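Local coordinates for protein potential RNA-dependent RNA polymerase (Human picobirnavirus, PDB 5I62) that synthesises RNA on an RNA template from ribonucleoside triphosphates, serving both transcription and genome replication of a small double-stranded RNA virus, at residues I47-I58 with H457-F466. Residues are numbered along the deposited sequence; the frame is centred on the assembly and turned at random.
Sequences ICDEWYKKLVSI and HPLKEEFLDF
Trp-51 reaches across to helix 460-466 with its indole, and the edge of Phe-463 meets the face of that indole, CD1 lying 3.6 Å from Trp-51 CE2 with the ring planes at 71°. The far rim of the indole presses on backbone: Trp-51 CH2 is 3.5 Å from Phe-463 N. Trp-51 NE1 hydrogen-bonds to Thr-419 of helix 419-427, which should help fix the ring's rotation. In return, Phe-466, its CG anti to the backbone N (chi1 -177°), drives its ring as a knob between Ile-47, Glu-50, Trp-51 and Lys-54; Trp-51 CB sits over one face, a CH-pi contact. Farther along, Leu-459 CD1 packs 3.5 Å from Lys-54 O and 3.7 Å from Ile-58 CG2, while Leu-55 CD1 touches the edge of the His-457 imidazole. His-457 ND1 takes a hydrogen bond from Leu-459 N (3.0 Å), the donor lying in the ring plane, and NE2 hydrogen-bonds to Glu-69 of helix 63-73. The outer side is looser: Lys-54 passes its aliphatic end and NZ along Phe-466, Glu-50 turns its carboxylate away to a weak salt bridge with Lys-53, and no hydrogen bond crosses. This is near-antiparallel helix packing at 155° through an aromatic cluster.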
# COMPACT_ATOMS: atom_id res chain seq x y z
N ILE A 47 26.11 -11.46 -0.59
CA ILE A 47 24.95 -12.16 -1.13
C ILE A 47 24.58 -11.57 -2.48
O ILE A 47 24.45 -12.28 -3.48
CB ILE A 47 23.76 -12.09 -0.16
CG1 ILE A 47 24.09 -12.79 1.16
CG2 ILE A 47 22.51 -12.70 -0.82
CD1 ILE A 47 23.24 -12.31 2.30
N CYS A 48 24.39 -10.25 -2.52
CA CYS A 48 23.97 -9.60 -3.76
C CYS A 48 25.03 -9.77 -4.84
O CYS A 48 24.71 -10.07 -6.00
CB CYS A 48 23.69 -8.13 -3.50
SG CYS A 48 22.17 -7.85 -2.53
N ASP A 49 26.31 -9.59 -4.48
CA ASP A 49 27.38 -9.71 -5.47
C ASP A 49 27.39 -11.10 -6.09
O ASP A 49 27.59 -11.25 -7.31
CB ASP A 49 28.73 -9.41 -4.82
CG ASP A 49 28.93 -7.92 -4.52
OD1 ASP A 49 28.10 -7.09 -4.96
OD2 ASP A 49 29.93 -7.57 -3.84
N GLU A 50 27.18 -12.13 -5.28
CA GLU A 50 27.21 -13.50 -5.78
C GLU A 50 26.06 -13.77 -6.74
O GLU A 50 26.25 -14.35 -7.82
CB GLU A 50 27.17 -14.48 -4.60
CG GLU A 50 27.50 -15.90 -5.01
CD GLU A 50 28.96 -16.05 -5.43
OE1 GLU A 50 29.30 -17.09 -6.04
OE2 GLU A 50 29.76 -15.14 -5.15
N TRP A 51 24.85 -13.33 -6.38
CA TRP A 51 23.73 -13.51 -7.29
C TRP A 51 23.91 -12.68 -8.56
O TRP A 51 23.52 -13.11 -9.65
CB TRP A 51 22.41 -13.15 -6.61
CG TRP A 51 21.28 -13.12 -7.61
CD1 TRP A 51 20.53 -12.03 -7.97
CD2 TRP A 51 20.81 -14.21 -8.40
NE1 TRP A 51 19.61 -12.39 -8.94
CE2 TRP A 51 19.76 -13.72 -9.22
CE3 TRP A 51 21.16 -15.56 -8.49
CZ2 TRP A 51 19.07 -14.53 -10.11
CZ3 TRP A 51 20.48 -16.36 -9.39
CH2 TRP A 51 19.44 -15.84 -10.19
N TYR A 52 24.52 -11.50 -8.43
CA TYR A 52 24.70 -10.62 -9.59
C TYR A 52 25.53 -11.28 -10.68
O TYR A 52 25.30 -11.05 -11.87
CB TYR A 52 25.35 -9.31 -9.16
CG TYR A 52 25.09 -8.17 -10.12
CD1 TYR A 52 25.72 -8.11 -11.36
CD2 TYR A 52 24.17 -7.18 -9.81
CE1 TYR A 52 25.46 -7.08 -12.25
CE2 TYR A 52 23.90 -6.14 -10.69
CZ TYR A 52 24.55 -6.10 -11.91
OH TYR A 52 24.29 -5.07 -12.78
N LYS A 53 26.50 -12.11 -10.29
CA LYS A 53 27.32 -12.81 -11.28
C LYS A 53 26.47 -13.62 -12.25
O LYS A 53 26.85 -13.79 -13.40
CB LYS A 53 28.32 -13.74 -10.60
CG LYS A 53 29.39 -13.05 -9.79
CD LYS A 53 30.31 -14.11 -9.19
CE LYS A 53 31.21 -13.53 -8.13
NZ LYS A 53 32.01 -14.60 -7.48
N LYS A 54 25.33 -14.14 -11.79
CA LYS A 54 24.44 -14.91 -12.64
C LYS A 54 23.30 -14.07 -13.22
O LYS A 54 22.88 -14.32 -14.36
CB LYS A 54 23.82 -16.09 -11.87
CG LYS A 54 24.24 -16.44 -10.55
CD LYS A 54 23.65 -17.77 -10.10
CE LYS A 54 24.00 -17.84 -8.66
NZ LYS A 54 23.48 -19.05 -8.20
N LEU A 55 22.79 -13.09 -12.47
CA LEU A 55 21.76 -12.19 -12.99
C LEU A 55 22.22 -11.54 -14.29
O LEU A 55 21.46 -11.48 -15.27
CB LEU A 55 21.43 -11.11 -11.97
CG LEU A 55 20.28 -10.17 -12.36
CD1 LEU A 55 19.02 -10.98 -12.60
CD2 LEU A 55 20.05 -9.10 -11.31
N VAL A 56 23.47 -11.11 -14.32
CA VAL A 56 24.03 -10.31 -15.40
C VAL A 56 23.91 -11.01 -16.74
O VAL A 56 23.95 -10.35 -17.79
CB VAL A 56 25.48 -9.96 -15.04
CG1 VAL A 56 26.42 -11.11 -15.43
CG2 VAL A 56 25.90 -8.65 -15.67
N SER A 57 23.71 -12.33 -16.74
CA SER A 57 23.53 -13.10 -17.96
C SER A 57 22.31 -12.67 -18.78
O SER A 57 22.23 -13.01 -19.97
CB SER A 57 23.44 -14.58 -17.60
OG SER A 57 22.20 -14.89 -17.01
N ILE A 58 21.34 -11.97 -18.18
CA ILE A 58 20.17 -11.54 -18.95
C ILE A 58 20.37 -10.20 -19.64
O ILE A 58 19.48 -9.77 -20.38
CB ILE A 58 18.90 -11.40 -18.08
CG1 ILE A 58 19.10 -10.27 -17.07
CG2 ILE A 58 18.58 -12.70 -17.38
CD1 ILE A 58 17.90 -9.92 -16.22
N HIS A 457 10.30 -14.33 -13.36
CA HIS A 457 11.63 -13.86 -13.72
C HIS A 457 12.29 -14.90 -14.62
O HIS A 457 12.13 -16.10 -14.41
CB HIS A 457 12.44 -13.66 -12.44
CG HIS A 457 13.68 -12.83 -12.61
ND1 HIS A 457 14.84 -13.31 -13.18
CD2 HIS A 457 13.95 -11.55 -12.23
CE1 HIS A 457 15.76 -12.37 -13.16
NE2 HIS A 457 15.25 -11.30 -12.59
N PRO A 458 13.03 -14.47 -15.64
CA PRO A 458 13.71 -15.44 -16.51
C PRO A 458 14.64 -16.38 -15.77
O PRO A 458 14.84 -17.52 -16.21
CB PRO A 458 14.47 -14.55 -17.51
CG PRO A 458 14.60 -13.22 -16.83
CD PRO A 458 13.33 -13.07 -16.01
N LEU A 459 15.20 -15.95 -14.63
CA LEU A 459 16.17 -16.74 -13.88
C LEU A 459 15.60 -17.27 -12.57
O LEU A 459 16.34 -17.49 -11.61
CB LEU A 459 17.42 -15.91 -13.60
CG LEU A 459 18.24 -15.49 -14.81
CD1 LEU A 459 19.44 -14.68 -14.35
CD2 LEU A 459 18.68 -16.70 -15.62
N LYS A 460 14.29 -17.48 -12.51
CA LYS A 460 13.67 -17.82 -11.24
C LYS A 460 14.18 -19.16 -10.70
O LYS A 460 14.29 -19.34 -9.49
CB LYS A 460 12.16 -17.84 -11.38
CG LYS A 460 11.68 -18.83 -12.39
CD LYS A 460 10.19 -18.73 -12.55
CE LYS A 460 9.70 -19.64 -13.66
NZ LYS A 460 8.31 -20.08 -13.39
N GLU A 461 14.48 -20.11 -11.59
CA GLU A 461 14.93 -21.42 -11.12
C GLU A 461 16.33 -21.33 -10.54
O GLU A 461 16.62 -21.95 -9.50
CB GLU A 461 14.90 -22.45 -12.25
CG GLU A 461 13.53 -22.68 -12.86
CD GLU A 461 12.56 -23.37 -11.90
OE1 GLU A 461 12.96 -23.79 -10.79
OE2 GLU A 461 11.36 -23.47 -12.26
N GLU A 462 17.23 -20.60 -11.21
CA GLU A 462 18.55 -20.35 -10.65
C GLU A 462 18.43 -19.57 -9.35
O GLU A 462 19.13 -19.85 -8.37
CB GLU A 462 19.42 -19.59 -11.64
CG GLU A 462 19.78 -20.38 -12.90
CD GLU A 462 18.70 -20.34 -13.97
OE1 GLU A 462 17.56 -19.90 -13.70
OE2 GLU A 462 18.99 -20.76 -15.12
N PHE A 463 17.52 -18.59 -9.33
CA PHE A 463 17.34 -17.79 -8.13
C PHE A 463 16.89 -18.65 -6.96
O PHE A 463 17.39 -18.49 -5.84
CB PHE A 463 16.35 -16.66 -8.39
CG PHE A 463 16.22 -15.72 -7.24
CD1 PHE A 463 17.27 -14.87 -6.92
CD2 PHE A 463 15.07 -15.69 -6.46
CE1 PHE A 463 17.17 -13.98 -5.86
CE2 PHE A 463 14.96 -14.81 -5.39
CZ PHE A 463 16.02 -13.95 -5.09
N LEU A 464 15.98 -19.60 -7.21
CA LEU A 464 15.50 -20.48 -6.15
C LEU A 464 16.62 -21.37 -5.62
O LEU A 464 16.76 -21.56 -4.41
CB LEU A 464 14.34 -21.32 -6.66
CG LEU A 464 13.69 -22.21 -5.61
CD1 LEU A 464 13.12 -21.37 -4.45
CD2 LEU A 464 12.60 -23.06 -6.25
N ASP A 465 17.43 -21.95 -6.52
CA ASP A 465 18.56 -22.76 -6.08
C ASP A 465 19.53 -21.92 -5.27
O ASP A 465 20.08 -22.38 -4.26
CB ASP A 465 19.27 -23.38 -7.28
CG ASP A 465 18.44 -24.47 -7.97
OD1 ASP A 465 17.57 -25.07 -7.31
OD2 ASP A 465 18.66 -24.71 -9.18
N PHE A 466 19.75 -20.66 -5.67
CA PHE A 466 20.58 -19.76 -4.89
C PHE A 466 19.99 -19.53 -3.50
O PHE A 466 20.72 -19.50 -2.51
CB PHE A 466 20.73 -18.42 -5.62
CG PHE A 466 21.63 -17.45 -4.91
CD1 PHE A 466 23.01 -17.58 -4.99
CD2 PHE A 466 21.10 -16.42 -4.15
CE1 PHE A 466 23.84 -16.68 -4.34
CE2 PHE A 466 21.93 -15.52 -3.49
CZ PHE A 466 23.30 -15.65 -3.59